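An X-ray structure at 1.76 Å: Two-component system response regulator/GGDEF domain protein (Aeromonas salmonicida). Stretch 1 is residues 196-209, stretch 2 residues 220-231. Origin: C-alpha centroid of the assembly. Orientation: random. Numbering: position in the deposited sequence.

Stretch 1 (196-209) SKQQLAIIGISVSD
Stretch 2 (220-231) QGANDFLNQPFE

Neighbouring parallel strands are joined by a ladder in which a residue of one strand bonds through its N and O to two residues, one on each side of its register partner, and a side chain can fasten an end. The response regulator/GGDEF protein from Aeromonas salmonicida offers a compact example. I203 to S206 run beside D224 to N227 in the same direction, the strand axes 27° apart and 4.5 Å at closest approach, with extended backbone angles such as -99/132 at I205 and -150/119 at L226. I203 pairs with D224, G204 with F225, I205 with L226 and S206 with N227, at CA-CA spacings of 4.7 to 5.0 Å.

G204 N donates to D224 O (3.0 Å) and L226 N to G204 O (3.0 Å); two residues on, S206 N donates to L226 O (3.3 Å) and Q228 N to S206 O (2.8 Å). Between these rungs, I205 CA lies 3.3 Å from L226 O in a CA-H...O contact.

The ladder's beginning is fastened by N223, whose phi/psi of -69/-31 interrupts the extended path. Its m rotamer (chi1 -58°, chi2 59°) brings the amide to the first stretch, where both ends are used: OD1 accepts from I202 N (2.8 Å), and ND2 donates almost straight to K197 O (3.2 Å, 177°). I202 O receives weak bonds from N223 N (2.9 Å) and D224 N (3.3 Å). K197, m at chi1 and t thereafter, extends along G221, with CE 3.3 Å from G221 O. A water accepts from K197 NZ (2.5 Å) and donates to A222 O (2.8 Å), linking the ammonium to the carbonyl. G221 closes a helix in a Schellman motif; at phi/psi 107/3 a CB would jam against the preceding carbonyl, a conformation that calls for glycine.

I203, I205, D224, L226 and Q228 share one face of the sheet. Both isoleucines are m,t (chi1 -55°, chi2 near 168°), while L226 is t,p (174°, 61°). I203 CG2 packs 3.9 Å from L226 CB, and I205 CG2 meets F230 CE2 obliquely at 4.1 Å. Q228 (m,t) lays its side chain against I205, with CG the closest atom to I205 CG2, at 3.4 Å. D224, t at chi1, folds its carboxylate back so that OD1 accepts from F225 N (2.8 Å).

S206, F225 and N227 point to the other face, where G204 adds no side chain. F225, p at chi1 (70°) with chi2 97°, is the partner of G204, and its CA makes a CA-H...O contact with G204 O (3.3 Å). S206 sits between wells at -119°, its CB 4.0 Å from N227 OD1. N227 is m (-64°, -36°); a water donates to its OD1 (2.9 Å), while ND2 is bonded elsewhere in the structure.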

# COMPACT_ATOMS: atom_id res chain seq x y z
N SER B 196 -2.94 13.79 12.41
CA SER B 196 -1.87 12.80 12.20
C SER B 196 -2.30 11.74 11.19
O SER B 196 -3.48 11.65 10.81
CB SER B 196 -1.49 12.10 13.52
OG SER B 196 -2.52 11.17 13.90
N LYS B 197 -1.33 10.94 10.75
CA LYS B 197 -1.60 9.82 9.83
C LYS B 197 -2.56 8.80 10.40
O LYS B 197 -3.23 8.09 9.63
CB LYS B 197 -0.31 9.11 9.45
CG LYS B 197 0.51 9.80 8.40
CD LYS B 197 1.76 8.98 8.09
CE LYS B 197 2.67 9.69 7.11
NZ LYS B 197 3.47 8.67 6.37
N GLN B 198 -2.63 8.70 11.74
CA GLN B 198 -3.55 7.77 12.39
C GLN B 198 -4.93 8.39 12.56
O GLN B 198 -5.94 7.69 12.65
CB GLN B 198 -2.97 7.27 13.74
CG GLN B 198 -3.94 6.38 14.60
CD GLN B 198 -4.49 5.16 13.83
OE1 GLN B 198 -5.70 4.92 13.81
NE2 GLN B 198 -3.60 4.40 13.20
N GLN B 199 -5.00 9.71 12.58
CA GLN B 199 -6.28 10.38 12.73
C GLN B 199 -7.04 10.50 11.42
O GLN B 199 -8.28 10.50 11.42
CB GLN B 199 -6.11 11.76 13.35
CG GLN B 199 -5.72 11.70 14.84
CD GLN B 199 -5.39 13.06 15.39
OE1 GLN B 199 -4.58 13.80 14.82
NE2 GLN B 199 -6.02 13.41 16.51
N LEU B 200 -6.30 10.64 10.33
CA LEU B 200 -6.91 10.87 9.03
C LEU B 200 -5.95 10.36 7.96
O LEU B 200 -4.93 11.02 7.71
CB LEU B 200 -7.18 12.39 8.84
CG LEU B 200 -7.90 12.79 7.55
CD1 LEU B 200 -9.33 12.17 7.54
CD2 LEU B 200 -7.94 14.31 7.27
N ALA B 201 -6.28 9.25 7.30
CA ALA B 201 -5.39 8.69 6.25
C ALA B 201 -5.58 9.50 4.97
O ALA B 201 -6.70 9.93 4.67
CB ALA B 201 -5.67 7.23 6.01
N ILE B 202 -4.51 9.75 4.24
CA ILE B 202 -4.63 10.47 2.99
C ILE B 202 -3.93 9.68 1.92
O ILE B 202 -2.78 9.27 2.11
CB ILE B 202 -3.97 11.85 3.09
CG1 ILE B 202 -4.70 12.70 4.14
CG2 ILE B 202 -3.83 12.52 1.70
CD1 ILE B 202 -3.85 13.92 4.56
N ILE B 203 -4.64 9.41 0.82
CA ILE B 203 -3.99 8.87 -0.38
C ILE B 203 -3.90 9.99 -1.41
O ILE B 203 -4.93 10.56 -1.84
CB ILE B 203 -4.78 7.69 -1.01
CG1 ILE B 203 -5.01 6.59 0.06
CG2 ILE B 203 -4.03 7.16 -2.24
CD1 ILE B 203 -6.03 5.46 -0.37
N GLY B 204 -2.67 10.30 -1.80
CA GLY B 204 -2.44 11.38 -2.76
C GLY B 204 -2.53 10.83 -4.17
O GLY B 204 -1.78 9.90 -4.51
N ILE B 205 -3.43 11.36 -4.99
CA ILE B 205 -3.56 10.96 -6.39
C ILE B 205 -2.85 11.95 -7.31
O ILE B 205 -3.01 13.17 -7.17
CB ILE B 205 -5.04 10.79 -6.81
CG1 ILE B 205 -5.75 9.81 -5.86
CG2 ILE B 205 -5.09 10.26 -8.28
CD1 ILE B 205 -7.30 9.78 -5.98
N SER B 206 -2.06 11.41 -8.23
CA SER B 206 -1.20 12.20 -9.10
C SER B 206 -1.07 11.53 -10.46
O SER B 206 -1.14 10.33 -10.55
CB SER B 206 0.21 12.21 -8.49
OG SER B 206 0.54 13.52 -8.20
N VAL B 207 -0.82 12.31 -11.52
CA VAL B 207 -0.19 11.70 -12.71
C VAL B 207 1.31 11.66 -12.44
O VAL B 207 1.88 12.62 -11.89
CB VAL B 207 -0.52 12.45 -14.02
CG1 VAL B 207 -2.00 12.30 -14.35
CG2 VAL B 207 -0.14 13.89 -13.90
N SER B 208 1.98 10.55 -12.76
CA SER B 208 3.38 10.46 -12.38
C SER B 208 4.27 10.93 -13.53
O SER B 208 4.28 10.32 -14.60
CB SER B 208 3.75 9.06 -11.85
OG SER B 208 4.71 8.40 -12.65
N ASP B 209 4.97 12.04 -13.31
CA ASP B 209 5.84 12.65 -14.32
C ASP B 209 7.04 13.35 -13.66
O ASP B 209 7.36 13.07 -12.48
CB ASP B 209 5.04 13.58 -15.25
CG ASP B 209 4.26 14.67 -14.50
OD1 ASP B 209 4.61 14.99 -13.35
OD2 ASP B 209 3.28 15.21 -15.06
N GLN B 220 5.13 15.17 2.50
CA GLN B 220 4.20 16.05 3.20
C GLN B 220 3.26 15.34 4.16
O GLN B 220 2.43 15.99 4.78
CB GLN B 220 3.39 16.89 2.24
CG GLN B 220 4.21 17.94 1.53
CD GLN B 220 4.81 18.98 2.46
OE1 GLN B 220 4.25 19.32 3.52
NE2 GLN B 220 5.98 19.46 2.09
N GLY B 221 3.37 14.02 4.28
CA GLY B 221 2.57 13.31 5.28
C GLY B 221 1.40 12.48 4.75
O GLY B 221 0.66 11.86 5.55
N ALA B 222 1.24 12.40 3.43
CA ALA B 222 0.26 11.45 2.92
C ALA B 222 0.65 10.03 3.33
O ALA B 222 1.84 9.69 3.42
CB ALA B 222 0.14 11.54 1.40
N ASN B 223 -0.33 9.20 3.66
CA ASN B 223 -0.06 7.79 4.01
C ASN B 223 0.39 6.98 2.81
O ASN B 223 1.14 6.01 2.96
CB ASN B 223 -1.32 7.10 4.57
CG ASN B 223 -1.89 7.79 5.80
OD1 ASN B 223 -2.25 8.99 5.79
ND2 ASN B 223 -2.00 7.02 6.88
N ASP B 224 -0.09 7.35 1.63
CA ASP B 224 0.06 6.50 0.45
C ASP B 224 -0.13 7.33 -0.80
O ASP B 224 -0.51 8.53 -0.75
CB ASP B 224 -1.04 5.41 0.50
CG ASP B 224 -0.62 4.11 -0.18
OD1 ASP B 224 0.38 4.09 -0.96
OD2 ASP B 224 -1.34 3.11 0.03
N PHE B 225 0.13 6.70 -1.94
CA PHE B 225 -0.03 7.36 -3.25
C PHE B 225 -0.76 6.43 -4.20
O PHE B 225 -0.74 5.21 -4.02
CB PHE B 225 1.35 7.69 -3.84
CG PHE B 225 2.13 6.47 -4.28
CD1 PHE B 225 2.11 6.08 -5.61
CD2 PHE B 225 2.82 5.70 -3.36
CE1 PHE B 225 2.80 4.95 -6.03
CE2 PHE B 225 3.51 4.53 -3.77
CZ PHE B 225 3.49 4.18 -5.12
N LEU B 226 -1.35 7.01 -5.22
CA LEU B 226 -2.00 6.23 -6.26
C LEU B 226 -1.88 7.04 -7.53
O LEU B 226 -2.33 8.19 -7.60
CB LEU B 226 -3.46 5.96 -5.87
CG LEU B 226 -4.36 5.27 -6.90
CD1 LEU B 226 -3.78 3.93 -7.20
CD2 LEU B 226 -5.78 5.17 -6.30
N ASN B 227 -1.20 6.48 -8.53
CA ASN B 227 -0.96 7.22 -9.75
C ASN B 227 -2.07 7.00 -10.78
O ASN B 227 -2.56 5.89 -10.93
CB ASN B 227 0.44 6.92 -10.31
CG ASN B 227 1.57 7.37 -9.37
OD1 ASN B 227 1.46 8.43 -8.70
ND2 ASN B 227 2.65 6.59 -9.32
N GLN B 228 -2.49 8.08 -11.43
CA GLN B 228 -3.51 8.00 -12.49
C GLN B 228 -2.82 7.82 -13.84
O GLN B 228 -1.73 8.34 -14.04
CB GLN B 228 -4.31 9.31 -12.56
CG GLN B 228 -5.44 9.47 -11.56
CD GLN B 228 -6.15 10.81 -11.71
OE1 GLN B 228 -5.63 11.74 -12.36
NE2 GLN B 228 -7.36 10.93 -11.12
N PRO B 229 -3.43 7.06 -14.78
CA PRO B 229 -4.63 6.22 -14.65
C PRO B 229 -4.44 5.00 -13.74
O PRO B 229 -3.35 4.44 -13.70
CB PRO B 229 -4.89 5.73 -16.09
CG PRO B 229 -3.54 5.83 -16.79
CD PRO B 229 -2.94 7.10 -16.17
N PHE B 230 -5.50 4.61 -13.03
CA PHE B 230 -5.54 3.38 -12.23
C PHE B 230 -6.82 2.59 -12.49
O PHE B 230 -7.86 3.16 -12.90
CB PHE B 230 -5.38 3.67 -10.72
CG PHE B 230 -6.43 4.63 -10.18
CD1 PHE B 230 -7.70 4.17 -9.80
CD2 PHE B 230 -6.15 5.99 -10.06
CE1 PHE B 230 -8.66 5.04 -9.31
CE2 PHE B 230 -7.11 6.88 -9.59
CZ PHE B 230 -8.37 6.41 -9.23
N GLU B 231 -6.74 1.28 -12.23
CA GLU B 231 -7.88 0.37 -12.34
C GLU B 231 -8.64 0.28 -11.01
O GLU B 231 -8.04 0.53 -9.95
CB GLU B 231 -7.36 -1.01 -12.74
CG GLU B 231 -6.60 -0.99 -14.08
CD GLU B 231 -7.52 -0.73 -15.28
OE1 GLU B 231 -8.65 -1.27 -15.33
OE2 GLU B 231 -7.09 0.03 -16.17
O HOH W 1 4.42 9.86 4.38
O HOH W 2 3.05 10.79 -9.17